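Local coordinates for S-adenosyl-L-methionine methyl transferase (Ruegeria pomeroyi DSS-3, PDB 3IHT), which binds S-adenosylmethionine and probably transfers its activated methyl group to an acceptor substrate, at residues Y68-A73 / R93-A98; G42-L47 / H56-H61; E31-Q36 / A107-A112. All blocks are in the same frame, centred on the assembly; numbering follows the deposited sequence.

Interaction 1. Residues Y68-A73 / R93-A98; sequences YVFERA and RETLPA. With SAM (S-adenosylmethionine), chain C.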
loop_
_atom_site.group_PDB
_atom_site.type_symbol
_atom_site.label_atom_id
_atom_site.label_comp_id
_atom_site.label_asym_id
_atom_site.label_seq_id
_atom_site.Cartn_x
_atom_site.Cartn_y
_atom_site.Cartn_z
ATOM N N TYR A 68 4.438 -7.180 -20.878
ATOM C CA TYR A 68 3.261 -8.054 -20.858
ATOM C C TYR A 68 2.815 -8.289 -19.417
ATOM O O TYR A 68 3.651 -8.524 -18.502
ATOM C CB TYR A 68 3.530 -9.392 -21.527
ATOM C CG TYR A 68 3.706 -9.308 -22.998
ATOM C CD1 TYR A 68 4.932 -8.944 -23.529
ATOM C CD2 TYR A 68 2.637 -9.523 -23.874
ATOM C CE1 TYR A 68 5.101 -8.837 -24.904
ATOM C CE2 TYR A 68 2.798 -9.379 -25.245
ATOM C CZ TYR A 68 4.041 -9.046 -25.735
ATOM O OH TYR A 68 4.269 -8.910 -27.083
ATOM N N VAL A 69 1.496 -8.203 -19.215
ATOM C CA VAL A 69 0.869 -8.325 -17.919
ATOM C C VAL A 69 0.088 -9.619 -17.843
ATOM O O VAL A 69 -0.745 -9.893 -18.701
ATOM C CB VAL A 69 -0.070 -7.089 -17.639
ATOM C CG1 VAL A 69 -0.817 -7.269 -16.342
ATOM C CG2 VAL A 69 0.717 -5.809 -17.598
ATOM N N PHE A 70 0.370 -10.417 -16.802
ATOM C CA PHE A 70 -0.284 -11.708 -16.552
ATOM C C PHE A 70 -1.260 -11.503 -15.399
ATOM O O PHE A 70 -0.873 -11.040 -14.317
ATOM C CB PHE A 70 0.736 -12.775 -16.158
ATOM C CG PHE A 70 1.702 -13.155 -17.253
ATOM C CD1 PHE A 70 2.675 -12.260 -17.692
ATOM C CD2 PHE A 70 1.665 -14.420 -17.799
ATOM C CE1 PHE A 70 3.588 -12.614 -18.661
ATOM C CE2 PHE A 70 2.590 -14.787 -18.782
ATOM C CZ PHE A 70 3.539 -13.902 -19.200
ATOM N N GLU A 71 -2.533 -11.744 -15.634
ATOM C CA GLU A 71 -3.545 -11.486 -14.606
ATOM C C GLU A 71 -4.768 -12.370 -14.878
ATOM O O GLU A 71 -5.105 -12.662 -16.030
ATOM C CB GLU A 71 -3.932 -9.978 -14.610
ATOM C CG GLU A 71 -5.047 -9.581 -13.721
ATOM C CD GLU A 71 -4.804 -9.962 -12.247
ATOM O OE1 GLU A 71 -3.864 -9.427 -11.637
ATOM O OE2 GLU A 71 -5.556 -10.788 -11.715
ATOM N N ARG A 72 -5.414 -12.819 -13.814
ATOM C CA ARG A 72 -6.586 -13.666 -13.928
ATOM C C ARG A 72 -7.853 -12.824 -14.031
ATOM O O ARG A 72 -8.788 -13.224 -14.712
ATOM C CB ARG A 72 -6.675 -14.674 -12.758
ATOM C CG ARG A 72 -6.939 -14.077 -11.393
ATOM C CD ARG A 72 -6.690 -15.137 -10.305
ATOM N NE ARG A 72 -6.364 -14.561 -9.012
ATOM C CZ ARG A 72 -5.922 -15.269 -7.976
ATOM N NH1 ARG A 72 -5.722 -16.573 -8.097
ATOM N NH2 ARG A 72 -5.658 -14.667 -6.828
ATOM N N ALA A 73 -7.871 -11.652 -13.388
ATOM C CA ALA A 73 -9.035 -10.772 -13.436
ATOM C C ALA A 73 -8.619 -9.293 -13.398
ATOM O O ALA A 73 -8.062 -8.846 -12.402
ATOM C CB ALA A 73 -9.928 -11.089 -12.253
ATOM N N ARG A 93 -0.502 -20.478 -13.842
ATOM C CA ARG A 93 -0.089 -21.875 -13.850
ATOM C C ARG A 93 -0.310 -22.510 -15.234
ATOM O O ARG A 93 0.419 -23.445 -15.618
ATOM C CB ARG A 93 -0.773 -22.639 -12.690
ATOM C CG ARG A 93 -0.245 -22.170 -11.313
ATOM C CD ARG A 93 -1.122 -22.573 -10.111
ATOM N NE ARG A 93 -2.477 -22.024 -10.166
ATOM C CZ ARG A 93 -3.435 -22.303 -9.285
ATOM N NH1 ARG A 93 -3.172 -23.085 -8.235
ATOM N NH2 ARG A 93 -4.653 -21.772 -9.422
ATOM N N GLU A 94 -1.282 -21.996 -15.996
ATOM C CA GLU A 94 -1.470 -22.396 -17.374
ATOM C C GLU A 94 -0.847 -21.418 -18.373
ATOM O O GLU A 94 -0.287 -21.836 -19.376
ATOM C CB GLU A 94 -2.958 -22.548 -17.710
ATOM C CG GLU A 94 -3.597 -23.809 -17.123
ATOM C CD GLU A 94 -3.895 -23.664 -15.637
ATOM O OE1 GLU A 94 -4.638 -22.708 -15.269
ATOM O OE2 GLU A 94 -3.392 -24.502 -14.842
ATOM N N THR A 95 -0.962 -20.121 -18.114
ATOM C CA THR A 95 -0.507 -19.136 -19.094
ATOM C C THR A 95 1.019 -18.994 -19.199
ATOM O O THR A 95 1.514 -18.659 -20.262
ATOM C CB THR A 95 -1.132 -17.742 -18.889
ATOM O OG1 THR A 95 -0.629 -17.155 -17.687
ATOM C CG2 THR A 95 -2.667 -17.800 -18.888
ATOM N N LEU A 96 1.762 -19.255 -18.139
ATOM C CA LEU A 96 3.224 -19.257 -18.264
ATOM C C LEU A 96 3.709 -20.327 -19.263
ATOM O O LEU A 96 4.430 -19.998 -20.215
ATOM C CB LEU A 96 3.942 -19.313 -16.907
ATOM C CG LEU A 96 4.041 -17.967 -16.170
ATOM C CD1 LEU A 96 4.502 -18.122 -14.733
ATOM C CD2 LEU A 96 5.035 -17.022 -16.929
ATOM N N PRO A 97 3.280 -21.593 -19.101
ATOM C CA PRO A 97 3.711 -22.581 -20.093
ATOM C C PRO A 97 3.238 -22.254 -21.514
ATOM O O PRO A 97 3.969 -22.436 -22.471
ATOM C CB PRO A 97 3.064 -23.879 -19.605
ATOM C CG PRO A 97 2.892 -23.705 -18.174
ATOM C CD PRO A 97 2.669 -22.223 -17.923
ATOM N N ALA A 98 2.030 -21.736 -21.649
ATOM C CA ALA A 98 1.517 -21.325 -22.974
ATOM C C ALA A 98 2.385 -20.207 -23.605
ATOM O O ALA A 98 2.693 -20.213 -24.833
ATOM C CB ALA A 98 0.061 -20.876 -22.876
HETATM N N SAM C . 1.958 -5.294 -7.964
HETATM C CA SAM C . 0.545 -4.784 -7.978
HETATM C C SAM C . 0.498 -3.252 -7.772
HETATM O O SAM C . -0.588 -2.627 -7.695
HETATM O OXT SAM C . 1.571 -2.634 -7.570
HETATM C CB SAM C . -0.357 -5.534 -6.977
HETATM C CG SAM C . -0.667 -7.002 -7.348
HETATM S SD SAM C . -1.849 -7.825 -6.188
HETATM C CE SAM C . -0.799 -7.819 -4.699
HETATM C "C5'" SAM C . -1.693 -9.561 -6.794
HETATM C "C4'" SAM C . -2.316 -9.844 -8.154
HETATM O "O4'" SAM C . -1.870 -11.144 -8.594
HETATM C "C3'" SAM C . -3.849 -9.878 -8.157
HETATM O "O3'" SAM C . -4.406 -9.006 -9.141
HETATM C "C2'" SAM C . -4.203 -11.342 -8.403
HETATM O "O2'" SAM C . -5.439 -11.622 -9.087
HETATM C "C1'" SAM C . -2.986 -11.806 -9.188
HETATM N N9 SAM C . -2.808 -13.281 -9.139
HETATM C C8 SAM C . -2.583 -14.051 -8.013
HETATM N N7 SAM C . -2.457 -15.349 -8.388
HETATM C C5 SAM C . -2.607 -15.427 -9.733
HETATM C C6 SAM C . -2.559 -16.505 -10.618
HETATM N N6 SAM C . -2.378 -17.774 -10.182
HETATM N N1 SAM C . -2.712 -16.228 -11.964
HETATM C C2 SAM C . -2.933 -14.957 -12.452
HETATM N N3 SAM C . -2.995 -13.887 -11.558
HETATM C C4 SAM C . -2.820 -14.129 -10.228
#
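The ring of Phe70 overlaps Thr95 and Leu96, joining strand 67-71 to helix 92-103. Its CD2 meets Thr95 OG1 at 3.6 Å, with the oxygen at the ring edge and near the ring plane. One atom further round, CE2 packs on Leu96 CD2 at 3.8 Å, the two side chains crossing at about a right angle. Phe70 leaves the strand toward the helix, and CG anti to its carbonyl carbon (chi1 -67°) swings the ring to bring CD2 and CE2 to these partners; Tyr45 and Ile88 also pack against it. The next residue of the strand, Glu71, points away from the helix and grips the ribose of S-adenosylmethionine with both carboxylate oxygens. SAM O3' donates to Glu71 OE1 at 2.6 Å, and SAM O2' donates to Glu71 OE2 at 2.8 Å. The carboxylate is itself held: Ala73 N reaches the anti lone pair of Glu71 OE2 at 3.0 Å in a nearly straight bond (176°), while Leu49 N binds OE1. With an alanine in place of Glu71, both ribose hydroxyls would probably lose these carboxylate acceptors, and the backbone N of Ala73 its side-chain acceptor. Arg72 is modelled in two conformers; in one, NE donates to SAM O2' at 3.1 Å, making that hydroxyl both donor and acceptor. The extended Arg72 chain then lays one guanidinium face over the adenine, with SAM N7 3.4 Å from its plane and toward the rim. An acidic residue closing the second strand and taking both ribose hydroxyls is a hallmark of the Rossmann-like fold of class I methyltransferases.

Interaction 2. Residues G42-L47 / H56-H61; sequences GPVYEL and HHLRQH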
loop_
_atom_site.group_PDB
_atom_site.type_symbol
_atom_site.label_atom_id
_atom_site.label_comp_id
_atom_site.label_asym_id
_atom_site.label_seq_id
_atom_site.Cartn_x
_atom_site.Cartn_y
_atom_site.Cartn_z
ATOM N N GLY A 42 14.360 -8.177 -25.039
ATOM C CA GLY A 42 13.182 -8.987 -24.766
ATOM C C GLY A 42 12.263 -8.339 -23.741
ATOM O O GLY A 42 12.653 -7.404 -23.022
ATOM N N PRO A 43 11.025 -8.831 -23.653
ATOM C CA PRO A 43 10.029 -8.130 -22.839
ATOM C C PRO A 43 10.187 -8.248 -21.332
ATOM O O PRO A 43 10.906 -9.096 -20.810
ATOM C CB PRO A 43 8.702 -8.781 -23.262
ATOM C CG PRO A 43 9.057 -10.101 -23.698
ATOM C CD PRO A 43 10.428 -9.957 -24.377
ATOM N N VAL A 44 9.498 -7.345 -20.663
ATOM C CA VAL A 44 9.300 -7.365 -19.230
ATOM C C VAL A 44 7.964 -8.046 -18.975
ATOM O O VAL A 44 6.968 -7.738 -19.637
ATOM C CB VAL A 44 9.283 -5.946 -18.677
ATOM C CG1 VAL A 44 8.968 -5.948 -17.179
ATOM C CG2 VAL A 44 10.612 -5.185 -19.060
ATOM N N TYR A 45 7.960 -9.012 -18.068
ATOM C CA TYR A 45 6.731 -9.688 -17.662
ATOM C C TYR A 45 6.347 -9.210 -16.279
ATOM O O TYR A 45 7.156 -9.275 -15.347
ATOM C CB TYR A 45 6.875 -11.228 -17.634
ATOM C CG TYR A 45 7.060 -11.951 -18.964
ATOM C CD1 TYR A 45 6.917 -11.287 -20.197
ATOM C CD2 TYR A 45 7.392 -13.305 -18.996
ATOM C CE1 TYR A 45 7.103 -11.933 -21.400
ATOM C CE2 TYR A 45 7.544 -13.978 -20.218
ATOM C CZ TYR A 45 7.392 -13.281 -21.420
ATOM O OH TYR A 45 7.573 -13.910 -22.639
ATOM N N GLU A 46 5.100 -8.773 -16.133
ATOM C CA GLU A 46 4.532 -8.329 -14.858
ATOM C C GLU A 46 3.513 -9.369 -14.427
ATOM O O GLU A 46 2.464 -9.513 -15.064
ATOM C CB GLU A 46 3.868 -6.952 -15.059
ATOM C CG GLU A 46 3.022 -6.424 -13.903
ATOM C CD GLU A 46 3.836 -5.931 -12.719
ATOM O OE1 GLU A 46 5.060 -6.201 -12.682
ATOM O OE2 GLU A 46 3.265 -5.259 -11.833
ATOM N N LEU A 47 3.826 -10.121 -13.370
ATOM C CA LEU A 47 2.960 -11.203 -12.926
ATOM C C LEU A 47 2.078 -10.678 -11.807
ATOM O O LEU A 47 2.552 -10.448 -10.663
ATOM C CB LEU A 47 3.791 -12.431 -12.463
ATOM C CG LEU A 47 4.812 -12.927 -13.485
ATOM C CD1 LEU A 47 5.524 -14.216 -12.988
ATOM C CD2 LEU A 47 4.164 -13.181 -14.844
ATOM N N HIS A 56 2.221 0.660 -13.541
ATOM C CA HIS A 56 2.317 2.078 -13.875
ATOM C C HIS A 56 3.760 2.554 -13.771
ATOM O O HIS A 56 4.243 3.294 -14.628
ATOM C CB HIS A 56 1.431 2.897 -12.946
ATOM C CG HIS A 56 1.243 4.330 -13.378
ATOM N ND1 HIS A 56 2.041 5.357 -12.922
ATOM C CD2 HIS A 56 0.354 4.898 -14.230
ATOM C CE1 HIS A 56 1.643 6.500 -13.462
ATOM N NE2 HIS A 56 0.625 6.245 -14.268
ATOM N N HIS A 57 4.443 2.106 -12.716
ATOM C CA HIS A 57 5.855 2.443 -12.503
ATOM C C HIS A 57 6.730 1.894 -13.633
ATOM O O HIS A 57 7.588 2.613 -14.166
ATOM C CB HIS A 57 6.336 1.902 -11.145
ATOM C CG HIS A 57 7.562 2.590 -10.643
ATOM N ND1 HIS A 57 7.515 3.850 -10.076
ATOM C CD2 HIS A 57 8.868 2.226 -10.668
ATOM C CE1 HIS A 57 8.740 4.209 -9.733
ATOM N NE2 HIS A 57 9.581 3.253 -10.098
ATOM N N LEU A 58 6.504 0.639 -14.015
ATOM C CA LEU A 58 7.231 0.029 -15.116
ATOM C C LEU A 58 7.019 0.802 -16.417
ATOM O O LEU A 58 7.972 1.041 -17.160
ATOM C CB LEU A 58 6.830 -1.437 -15.324
ATOM C CG LEU A 58 7.284 -2.437 -14.235
ATOM C CD1 LEU A 58 6.622 -3.817 -14.482
ATOM C CD2 LEU A 58 8.791 -2.563 -14.200
ATOM N N ARG A 59 5.775 1.190 -16.680
ATOM C CA ARG A 59 5.466 1.940 -17.900
ATOM C C ARG A 59 6.260 3.247 -17.954
ATOM O O ARG A 59 6.660 3.680 -19.028
ATOM C CB ARG A 59 3.965 2.224 -18.018
ATOM C CG ARG A 59 3.082 1.004 -18.221
ATOM C CD ARG A 59 1.636 1.424 -18.483
ATOM N NE ARG A 59 1.521 2.426 -19.555
ATOM C CZ ARG A 59 1.188 2.160 -20.812
ATOM N NH1 ARG A 59 0.895 0.927 -21.179
ATOM N NH2 ARG A 59 1.114 3.147 -21.703
ATOM N N GLN A 60 6.483 3.884 -16.805
ATOM C CA GLN A 60 7.233 5.136 -16.730
ATOM C C GLN A 60 8.752 4.928 -16.913
ATOM O O GLN A 60 9.445 5.784 -17.485
ATOM C CB GLN A 60 6.945 5.833 -15.389
ATOM C CG GLN A 60 7.545 7.226 -15.236
ATOM C CD GLN A 60 6.937 8.020 -14.072
ATOM O OE1 GLN A 60 5.721 8.047 -13.887
ATOM N NE2 GLN A 60 7.780 8.700 -13.329
ATOM N N HIS A 61 9.278 3.803 -16.414
ATOM C CA HIS A 61 10.720 3.562 -16.351
ATOM C C HIS A 61 11.325 2.643 -17.422
ATOM O O HIS A 61 12.513 2.700 -17.680
ATOM C CB HIS A 61 11.085 3.053 -14.943
ATOM C CG HIS A 61 11.005 4.126 -13.913
ATOM N ND1 HIS A 61 12.111 4.838 -13.495
ATOM C CD2 HIS A 61 9.945 4.648 -13.253
ATOM C CE1 HIS A 61 11.724 5.762 -12.627
ATOM N NE2 HIS A 61 10.416 5.665 -12.464
#
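Leu58 of helix 53-61 lays one methyl, CD1, across Val44 and Glu46 on strand 44-47, a contact inside the first beta-alpha-beta unit of the Rossmann-like sheet. Both strand residues point at the helix, and Leu58 points toward the strand. The tighter approach is polar on apolar: Leu58 CD1 lies 3.4 Å from Glu46 OE1. Toward Val44 the fit is looser, Leu58 CD1 and Val44 CG1 being 4.2 Å apart. Val44 carries CG1 anti to its backbone N (chi1 176°), which turns that branch to the leucine.

Because it is buried, the Glu46 carboxylate depends on partners beyond these two segments. Its OE1 is hydrogen-bonded to His111 ND1 on the adjacent strand, and its OE2 to Thr54 OG1 at the start of the helix. A bend in the chain (chi2 74°) goes with this placement, and the group sits about 4 Å from the bound S-adenosylmethionine at the nearest atoms. Thr54 binds S-adenosylmethionine through its backbone N, so Glu46, holding the same residue by its hydroxyl, acts from the second shell.

Further out, Ile67 of the following strand and Ile34 of helix 15-36 also pack on Leu58. The outer side of the helix faces the dimer partner: His57 ND1 bonds to Ser14 OG of the second subunit, while His57 NE2 bonds to Glu31 OE2 of its own chain. Two imidazoles one turn apart meet here, His61 CD2 resting 3.5 Å above the plane of the His57 ring, displaced toward its rim.

Interaction 3. Residues E31-Q36 / A107-A112; sequences EHAIAQ and ASLVHA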
loop_
_atom_site.group_PDB
_atom_site.type_symbol
_atom_site.label_atom_id
_atom_site.label_comp_id
_atom_site.label_asym_id
_atom_site.label_seq_id
_atom_site.Cartn_x
_atom_site.Cartn_y
_atom_site.Cartn_z
ATOM N N GLU A 31 13.764 -0.465 -10.356
ATOM C CA GLU A 31 14.584 0.527 -11.036
ATOM C C GLU A 31 16.004 -0.011 -11.273
ATOM O O GLU A 31 16.565 0.122 -12.371
ATOM C CB GLU A 31 14.566 1.861 -10.282
ATOM C CG GLU A 31 13.204 2.587 -10.437
ATOM C CD GLU A 31 13.105 3.907 -9.724
ATOM O OE1 GLU A 31 14.148 4.452 -9.339
ATOM O OE2 GLU A 31 11.977 4.402 -9.509
ATOM N N HIS A 32 16.532 -0.698 -10.270
ATOM C CA HIS A 32 17.834 -1.341 -10.384
ATOM C C HIS A 32 17.805 -2.415 -11.485
ATOM O O HIS A 32 18.679 -2.442 -12.348
ATOM C CB HIS A 32 18.232 -1.954 -9.034
ATOM C CG HIS A 32 19.525 -2.707 -9.056
ATOM N ND1 HIS A 32 20.743 -2.110 -9.329
ATOM C CD2 HIS A 32 19.792 -4.018 -8.831
ATOM C CE1 HIS A 32 21.698 -3.025 -9.283
ATOM N NE2 HIS A 32 21.152 -4.183 -8.953
ATOM N N ALA A 33 16.784 -3.272 -11.442
ATOM C CA ALA A 33 16.665 -4.390 -12.389
ATOM C C ALA A 33 16.502 -3.904 -13.841
ATOM O O ALA A 33 17.118 -4.469 -14.753
ATOM C CB ALA A 33 15.548 -5.350 -11.996
ATOM N N ILE A 34 15.727 -2.825 -14.046
ATOM C CA ILE A 34 15.574 -2.237 -15.374
ATOM C C ILE A 34 16.939 -1.756 -15.900
ATOM O O ILE A 34 17.338 -2.057 -17.036
ATOM C CB ILE A 34 14.524 -1.059 -15.393
ATOM C CG1 ILE A 34 13.107 -1.602 -15.150
ATOM C CG2 ILE A 34 14.638 -0.237 -16.730
ATOM C CD1 ILE A 34 12.082 -0.513 -14.698
ATOM N N ALA A 35 17.678 -1.032 -15.073
ATOM C CA ALA A 35 19.003 -0.544 -15.461
ATOM C C ALA A 35 19.965 -1.678 -15.807
ATOM O O ALA A 35 20.710 -1.621 -16.813
ATOM C CB ALA A 35 19.596 0.336 -14.337
ATOM N N GLN A 36 19.942 -2.697 -14.967
ATOM C CA GLN A 36 20.816 -3.861 -15.095
ATOM C C GLN A 36 20.475 -4.729 -16.299
ATOM O O GLN A 36 21.300 -5.558 -16.691
ATOM C CB GLN A 36 20.722 -4.728 -13.848
ATOM C CG GLN A 36 21.405 -4.123 -12.646
ATOM C CD GLN A 36 22.907 -4.220 -12.761
ATOM O OE1 GLN A 36 23.447 -5.318 -12.976
ATOM N NE2 GLN A 36 23.593 -3.085 -12.648
ATOM N N ALA A 107 12.535 -13.405 -22.070
ATOM C CA ALA A 107 12.193 -12.305 -21.175
ATOM C C ALA A 107 13.450 -11.682 -20.581
ATOM O O ALA A 107 14.375 -12.399 -20.144
ATOM C CB ALA A 107 11.252 -12.776 -20.028
ATOM N N SER A 108 13.478 -10.356 -20.509
ATOM C CA SER A 108 14.625 -9.649 -19.923
ATOM C C SER A 108 14.446 -9.448 -18.434
ATOM O O SER A 108 15.417 -9.327 -17.685
ATOM C CB SER A 108 14.833 -8.291 -20.615
ATOM O OG SER A 108 13.680 -7.450 -20.509
ATOM N N LEU A 109 13.193 -9.345 -17.996
ATOM C CA LEU A 109 12.883 -9.009 -16.612
ATOM C C LEU A 109 11.511 -9.585 -16.295
ATOM O O LEU A 109 10.547 -9.310 -17.028
ATOM C CB LEU A 109 12.886 -7.484 -16.407
ATOM C CG LEU A 109 12.419 -6.903 -15.081
ATOM C CD1 LEU A 109 13.205 -7.487 -13.877
ATOM C CD2 LEU A 109 12.503 -5.382 -15.092
ATOM N N VAL A 110 11.413 -10.355 -15.230
ATOM C CA VAL A 110 10.138 -10.908 -14.756
ATOM C C VAL A 110 9.948 -10.395 -13.336
ATOM O O VAL A 110 10.825 -10.580 -12.470
ATOM C CB VAL A 110 10.081 -12.474 -14.817
ATOM C CG1 VAL A 110 8.746 -13.036 -14.243
ATOM C CG2 VAL A 110 10.337 -12.960 -16.267
ATOM N N HIS A 111 8.827 -9.697 -13.121
ATOM C CA HIS A 111 8.468 -9.146 -11.820
ATOM C C HIS A 111 7.224 -9.836 -11.294
ATOM O O HIS A 111 6.213 -9.901 -12.016
ATOM C CB HIS A 111 8.186 -7.636 -11.890
ATOM C CG HIS A 111 7.685 -7.085 -10.590
ATOM N ND1 HIS A 111 6.498 -6.387 -10.470
ATOM C CD2 HIS A 111 8.211 -7.153 -9.340
ATOM C CE1 HIS A 111 6.306 -6.083 -9.194
ATOM N NE2 HIS A 111 7.320 -6.558 -8.485
ATOM N N ALA A 112 7.288 -10.363 -10.070
ATOM C CA ALA A 112 6.141 -10.987 -9.436
ATOM C C ALA A 112 5.804 -10.326 -8.112
ATOM O O ALA A 112 6.664 -10.179 -7.236
ATOM C CB ALA A 112 6.370 -12.517 -9.253
#
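Leu109, the residue with the most surface buried by the contact, spreads its two methyls over neighbouring residues of helix 15-36. CD1 meets Ala33 CB at 3.7 Å and CD2 meets Ile34 CG1 at 3.8 Å, one branch to each. The leucine carries CG anti to its backbone N (chi1 172°), and this sends the fork out from the strand toward the helix.

Ala33 is the near point of the helix. Its CB points at the strand, and with no more than a methyl there the backbones come close: the CA atoms of Ala33 and Leu109 are 7.3 Å apart. The same methyl also touches Leu142 and Val144 on the next strand, so Ala33 sits over two strands at once.

Ile34 starts out turned away from the strand, yet still takes part. Its CG1 lies anti to the carbonyl carbon (chi1 -68°) and passes obliquely over the CD2 branch of Leu109. Val62, Leu58 and His61 pack on Ile34 as well, so the isoleucine fills the angle between helix 15-36 and helix 53-61.

In the Rossmann-like fold of this methyltransferase, strand 107-112 lies in the middle of the sheet between strands 44-47 and 141-145, and the contact sets the long N-terminal helix against it. The interface between the two segments is wholly apolar, but polar bonds bracket it. The chain turns a corner at Ser108, just before Leu109, where Ser108 OG is hydrogen-bonded to Gly42 O. Arg65 ties the two sides together with its two terminal nitrogens: NH1 bonds to Ser108 OG, and NH2 to the backbone oxygen Ile34 O.

In the fold
Three neighbouring parallel strands, 67-71, 44-47 and 107-112, link the contacts. Interactions 2 and 3 lie on one face of the sheet with centres 8 Å apart, joined by Glu46 OE1 to His111 ND1 at 2.6 Å. Interaction 1 packs helix 92-103 on the opposite face, its centre 15 Å from interaction 2 and 18 Å from interaction 3. Strand pairing connects it to interaction 2, Glu46 N lying 2.8 Å from Tyr68 O. Interaction 1 binds S-adenosylmethionine directly and interaction 2 backs the site through Glu46; the packing residues of interaction 3 are remote, the Leu109 side chain about 13 Å from the ligand at the nearest atoms, though His111 carries the link back to Glu46.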